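PDB 5N0L: GTP-sensing transcriptional pleiotropic repressor CodY from Clostridioides difficile, which represses transcription in response to nutrient supply, binding isoleucine as a cofactor in its GAF domain, and probably also senses GTP. Local coordinates for residues E80-N94 with I103-V117. Numbering follows the deposited sequence.
Sequences EYTQNVLKIDETLEN and IFPEEHGRLQKYTTV. With ILE (isoleucine), chain G.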
# COMPACT_ATOMS: atom_id res chain seq x y z
N GLU A 80 7.56 -5.84 32.68
CA GLU A 80 6.78 -5.17 33.74
C GLU A 80 6.34 -3.78 33.26
O GLU A 80 5.15 -3.42 33.46
CB GLU A 80 7.60 -5.07 34.99
CG GLU A 80 7.00 -4.28 36.14
CD GLU A 80 7.27 -4.83 37.51
OE1 GLU A 80 8.46 -5.02 37.78
OE2 GLU A 80 6.32 -4.98 38.34
N TYR A 81 7.25 -3.04 32.65
CA TYR A 81 6.88 -1.68 32.13
C TYR A 81 5.90 -1.79 30.99
O TYR A 81 4.94 -1.01 30.91
CB TYR A 81 8.10 -0.89 31.71
CG TYR A 81 8.95 -0.27 32.83
CD1 TYR A 81 8.96 -0.76 34.14
CD2 TYR A 81 9.73 0.87 32.59
CE1 TYR A 81 9.73 -0.16 35.13
CE2 TYR A 81 10.48 1.51 33.63
CZ TYR A 81 10.48 0.98 34.88
OH TYR A 81 11.16 1.58 35.92
N THR A 82 6.09 -2.76 30.09
CA THR A 82 5.23 -2.99 29.02
C THR A 82 3.81 -3.26 29.44
O THR A 82 2.91 -2.66 28.82
CB THR A 82 5.80 -4.18 28.17
OG1 THR A 82 7.11 -3.79 27.70
CG2 THR A 82 4.87 -4.50 27.01
N GLN A 83 3.62 -4.18 30.43
CA GLN A 83 2.32 -4.57 31.04
C GLN A 83 1.67 -3.37 31.76
O GLN A 83 0.36 -3.18 31.58
CB GLN A 83 2.24 -5.86 31.73
CG GLN A 83 2.75 -6.98 30.76
CD GLN A 83 2.12 -7.12 29.39
OE1 GLN A 83 0.85 -7.09 29.21
NE2 GLN A 83 2.98 -7.41 28.38
N ASN A 84 2.51 -2.67 32.45
CA ASN A 84 1.97 -1.61 33.31
C ASN A 84 1.46 -0.44 32.50
O ASN A 84 0.40 0.10 32.89
CB ASN A 84 2.95 -1.18 34.34
CG ASN A 84 3.17 -2.22 35.45
OD1 ASN A 84 4.12 -2.04 36.26
ND2 ASN A 84 2.32 -3.26 35.52
N VAL A 85 2.10 -0.04 31.41
CA VAL A 85 1.56 1.09 30.63
C VAL A 85 0.19 0.80 30.00
O VAL A 85 -0.62 1.72 29.72
CB VAL A 85 2.56 1.73 29.67
CG1 VAL A 85 3.77 2.30 30.40
CG2 VAL A 85 2.96 0.76 28.52
N LEU A 86 -0.13 -0.50 29.73
CA LEU A 86 -1.35 -0.84 29.13
C LEU A 86 -2.53 -0.82 30.14
O LEU A 86 -3.69 -0.92 29.74
CB LEU A 86 -1.23 -2.23 28.48
CG LEU A 86 -0.19 -2.26 27.35
CD1 LEU A 86 -0.00 -3.75 26.92
CD2 LEU A 86 -0.61 -1.47 26.12
N LYS A 87 -2.22 -0.68 31.43
CA LYS A 87 -3.24 -0.54 32.51
C LYS A 87 -3.78 0.89 32.53
O LYS A 87 -4.82 1.09 33.15
CB LYS A 87 -2.63 -0.79 33.89
CG LYS A 87 -2.10 -2.19 34.11
CD LYS A 87 -1.32 -2.35 35.36
CE LYS A 87 -0.82 -3.77 35.49
NZ LYS A 87 -0.32 -4.09 36.82
N ILE A 88 -3.13 1.80 31.83
CA ILE A 88 -3.53 3.24 31.72
C ILE A 88 -4.40 3.38 30.46
O ILE A 88 -3.92 3.19 29.36
CB ILE A 88 -2.26 4.13 31.64
CG1 ILE A 88 -1.38 4.05 32.96
CG2 ILE A 88 -2.56 5.62 31.32
CD1 ILE A 88 0.04 4.51 32.91
N ASP A 89 -5.69 3.73 30.60
CA ASP A 89 -6.58 3.84 29.41
C ASP A 89 -6.88 5.25 28.92
O ASP A 89 -7.45 5.41 27.88
CB ASP A 89 -7.91 3.10 29.62
CG ASP A 89 -8.87 3.82 30.57
OD1 ASP A 89 -8.45 4.51 31.53
OD2 ASP A 89 -10.08 3.70 30.31
N GLU A 90 -6.49 6.24 29.70
CA GLU A 90 -6.58 7.68 29.36
C GLU A 90 -5.29 8.33 29.76
O GLU A 90 -4.62 7.83 30.63
CB GLU A 90 -7.64 8.38 30.24
CG GLU A 90 -8.96 7.78 30.31
CD GLU A 90 -9.89 8.76 30.99
OE1 GLU A 90 -10.76 9.28 30.27
OE2 GLU A 90 -9.70 9.04 32.21
N THR A 91 -4.97 9.50 29.18
CA THR A 91 -3.82 10.19 29.58
C THR A 91 -3.65 10.26 31.08
O THR A 91 -4.55 10.65 31.88
CB THR A 91 -3.73 11.56 28.91
OG1 THR A 91 -3.69 11.43 27.50
CG2 THR A 91 -2.48 12.32 29.39
N LEU A 92 -2.47 9.87 31.52
CA LEU A 92 -2.02 9.99 32.88
C LEU A 92 -1.00 11.08 32.96
O LEU A 92 0.16 10.98 32.45
CB LEU A 92 -1.45 8.67 33.35
CG LEU A 92 -1.02 8.70 34.81
CD1 LEU A 92 -2.16 8.99 35.83
CD2 LEU A 92 -0.38 7.37 35.18
N GLU A 93 -1.38 12.23 33.59
CA GLU A 93 -0.44 13.35 33.57
C GLU A 93 0.25 13.56 34.84
O GLU A 93 -0.35 13.42 35.90
CB GLU A 93 -1.01 14.66 33.07
CG GLU A 93 -2.13 15.24 33.78
CD GLU A 93 -2.12 16.80 33.72
OE1 GLU A 93 -1.42 17.56 32.97
OE2 GLU A 93 -2.85 17.27 34.53
N ASN A 94 1.52 13.94 34.75
CA ASN A 94 2.32 14.34 35.90
C ASN A 94 2.41 13.34 36.99
O ASN A 94 2.27 13.64 38.14
CB ASN A 94 1.82 15.74 36.46
CG ASN A 94 2.01 16.82 35.49
OD1 ASN A 94 1.10 17.70 35.26
ND2 ASN A 94 3.19 16.84 34.91
N ILE A 103 3.52 2.25 38.49
CA ILE A 103 3.63 1.96 37.06
C ILE A 103 5.04 1.58 36.60
O ILE A 103 5.20 0.63 35.74
CB ILE A 103 3.19 3.20 36.24
CG1 ILE A 103 1.70 3.49 36.57
CG2 ILE A 103 3.34 2.91 34.76
CD1 ILE A 103 1.38 4.95 36.57
N PHE A 104 6.05 2.25 37.10
CA PHE A 104 7.44 2.09 36.64
C PHE A 104 8.25 1.75 37.87
O PHE A 104 8.87 2.63 38.51
CB PHE A 104 7.95 3.35 35.95
CG PHE A 104 7.17 3.75 34.79
CD1 PHE A 104 7.12 3.00 33.60
CD2 PHE A 104 6.48 4.99 34.80
CE1 PHE A 104 6.42 3.41 32.52
CE2 PHE A 104 5.74 5.41 33.71
CZ PHE A 104 5.69 4.66 32.54
N PRO A 105 8.32 0.42 38.21
CA PRO A 105 8.88 0.13 39.53
C PRO A 105 10.35 0.29 39.78
O PRO A 105 10.76 0.20 40.94
CB PRO A 105 8.47 -1.33 39.77
CG PRO A 105 7.22 -1.47 39.10
CD PRO A 105 7.33 -0.63 37.86
N GLU A 106 11.13 0.55 38.72
CA GLU A 106 12.55 0.68 38.82
C GLU A 106 13.02 2.11 38.83
O GLU A 106 14.19 2.42 38.50
CB GLU A 106 13.22 -0.02 37.59
CG GLU A 106 12.86 -1.47 37.38
CD GLU A 106 13.01 -2.23 38.66
OE1 GLU A 106 14.14 -2.20 39.22
OE2 GLU A 106 11.98 -2.79 39.14
N GLU A 107 12.15 3.02 39.23
CA GLU A 107 12.53 4.38 39.11
C GLU A 107 13.10 5.01 40.36
O GLU A 107 13.11 6.30 40.45
CB GLU A 107 11.32 5.22 38.61
CG GLU A 107 10.90 4.89 37.22
CD GLU A 107 12.00 5.00 36.20
OE1 GLU A 107 12.50 6.14 36.08
OE2 GLU A 107 12.37 3.93 35.54
N HIS A 108 13.66 4.21 41.27
CA HIS A 108 13.98 4.71 42.64
C HIS A 108 14.94 5.94 42.80
O HIS A 108 14.80 6.73 43.80
CB HIS A 108 14.32 3.57 43.62
CG HIS A 108 13.44 3.58 44.84
ND1 HIS A 108 13.32 4.69 45.66
CD2 HIS A 108 12.56 2.65 45.32
CE1 HIS A 108 12.43 4.44 46.62
NE2 HIS A 108 11.97 3.21 46.44
N GLY A 109 15.87 6.17 41.86
CA GLY A 109 16.61 7.50 41.92
C GLY A 109 15.98 8.68 41.13
O GLY A 109 16.60 9.75 41.00
N ARG A 110 14.77 8.51 40.58
CA ARG A 110 14.25 9.43 39.55
C ARG A 110 12.83 9.85 39.93
O ARG A 110 11.98 10.07 39.07
CB ARG A 110 14.27 8.77 38.16
CG ARG A 110 15.66 8.41 37.67
CD ARG A 110 15.69 7.89 36.24
NE ARG A 110 15.15 6.52 36.04
CZ ARG A 110 15.88 5.43 35.78
NH1 ARG A 110 15.27 4.28 35.56
NH2 ARG A 110 17.21 5.46 35.76
N LEU A 111 12.56 9.95 41.23
CA LEU A 111 11.18 10.10 41.71
C LEU A 111 10.78 11.53 41.66
O LEU A 111 9.57 11.80 41.77
CB LEU A 111 10.92 9.52 43.11
CG LEU A 111 11.24 7.99 43.20
CD1 LEU A 111 11.03 7.52 44.63
CD2 LEU A 111 10.35 7.21 42.22
N GLN A 112 11.75 12.43 41.48
CA GLN A 112 11.47 13.92 41.33
C GLN A 112 11.01 14.30 39.92
O GLN A 112 10.63 15.40 39.63
CB GLN A 112 12.64 14.82 41.73
CG GLN A 112 13.78 14.23 42.52
CD GLN A 112 14.86 13.70 41.59
OE1 GLN A 112 15.79 14.47 41.22
NE2 GLN A 112 14.74 12.38 41.17
N LYS A 113 10.98 13.39 39.00
CA LYS A 113 10.55 13.67 37.66
C LYS A 113 9.02 13.69 37.51
O LYS A 113 8.29 13.19 38.35
CB LYS A 113 11.11 12.57 36.72
CG LYS A 113 12.63 12.67 36.73
CD LYS A 113 13.26 11.70 35.74
CE LYS A 113 13.21 12.23 34.36
NZ LYS A 113 13.94 11.42 33.31
N TYR A 114 8.58 14.37 36.47
CA TYR A 114 7.20 14.37 36.05
C TYR A 114 7.13 13.54 34.82
O TYR A 114 7.86 13.81 33.87
CB TYR A 114 6.73 15.80 35.66
CG TYR A 114 6.81 16.76 36.88
CD1 TYR A 114 5.73 16.85 37.74
CD2 TYR A 114 7.91 17.51 37.13
CE1 TYR A 114 5.80 17.69 38.85
CE2 TYR A 114 8.00 18.38 38.24
CZ TYR A 114 6.93 18.44 39.12
OH TYR A 114 6.96 19.35 40.19
N THR A 115 6.23 12.59 34.84
CA THR A 115 6.02 11.70 33.70
C THR A 115 4.56 11.68 33.24
O THR A 115 3.63 11.55 34.07
CB THR A 115 6.50 10.27 34.10
OG1 THR A 115 7.90 10.36 34.42
CG2 THR A 115 6.23 9.30 32.86
N THR A 116 4.35 11.87 31.95
CA THR A 116 3.08 11.77 31.33
C THR A 116 3.01 10.55 30.39
O THR A 116 3.94 10.35 29.57
CB THR A 116 2.79 13.07 30.62
OG1 THR A 116 2.62 14.10 31.66
CG2 THR A 116 1.53 13.00 29.74
N VAL A 117 1.94 9.83 30.49
CA VAL A 117 1.71 8.57 29.71
C VAL A 117 0.43 8.69 28.91
O VAL A 117 -0.72 8.90 29.46
CB VAL A 117 1.67 7.38 30.65
CG1 VAL A 117 1.56 6.06 29.82
CG2 VAL A 117 2.88 7.35 31.60
N ILE G . 13.21 5.99 33.25
CA ILE G . 12.31 6.82 32.39
C ILE G . 12.88 8.21 32.24
O ILE G . 13.21 8.82 33.26
CB ILE G . 10.91 6.85 32.98
CG1 ILE G . 10.32 5.44 32.92
CG2 ILE G . 10.01 7.71 32.15
CD1 ILE G . 9.82 4.99 31.55
OXT ILE G . 13.08 8.61 31.12
O HOH W 1 10.27 -3.43 36.79
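Tyr81 and Phe104 both hold CG anti to their own carbonyl carbon, with chi1 at -77° and -59°, and their rings meet edge to face. The edge of Phe104 points at one face of Tyr81, with the ring planes at 64°. Phe104 CD1 lies 3.5 Å from Tyr81 CD2, toward the rim of that face. Phe104 CB also sits over it as a CH-pi contact. The hydroxyl of Tyr81 has two partners in the ring plane, which should restrain the ring's rotation. Tyr81 OH donates to Glu107 OE2 at 2.7 Å, on the anti lone pair of that oxygen, and accepts a bent bond from Glu106 N at 3.0 Å. The guanidinium of Arg110 makes a side-on, two-nitrogen salt bridge to Glu107, NE to OE1 and NH1 to OE2. Both bonds are nearly straight and reach the oxygens from above the carboxylate plane. Glu107 OE1 is thereby positioned to accept from the bound isoleucine, whose amino N is 2.9 Å away.

This is the effector pocket of a GAF domain, set between helix 79-85 and the antiparallel sheet. Phe104 is sandwiched there: Ile103 CG2 lies over the centre of one face and the ligand's CD1 over the opposite face, toward the rim. Val85 CG1 packs against Phe104 CE1 at 3.6 Å. Lys113 NZ donates to the ligand carboxylate at 2.7 Å from ILE O, and forms a salt bridge with Asp63. Tyr45, Ser65, Asn43 and the carbonyl of Asp63 also hydrogen-bond to the ligand.

Away from the ligand, Ile88 CD1 fits between Ile103 CD1 and Val117 CG1. Strand 92-94 pairs antiparallel with strand 114-117. Leu92 N bonds Val117 O and Val117 N bonds Leu92 O, both at 2.9 Å. Their side chains share one sheet face. Asn94 N donates to Thr116 OG1 in a long but straight bond.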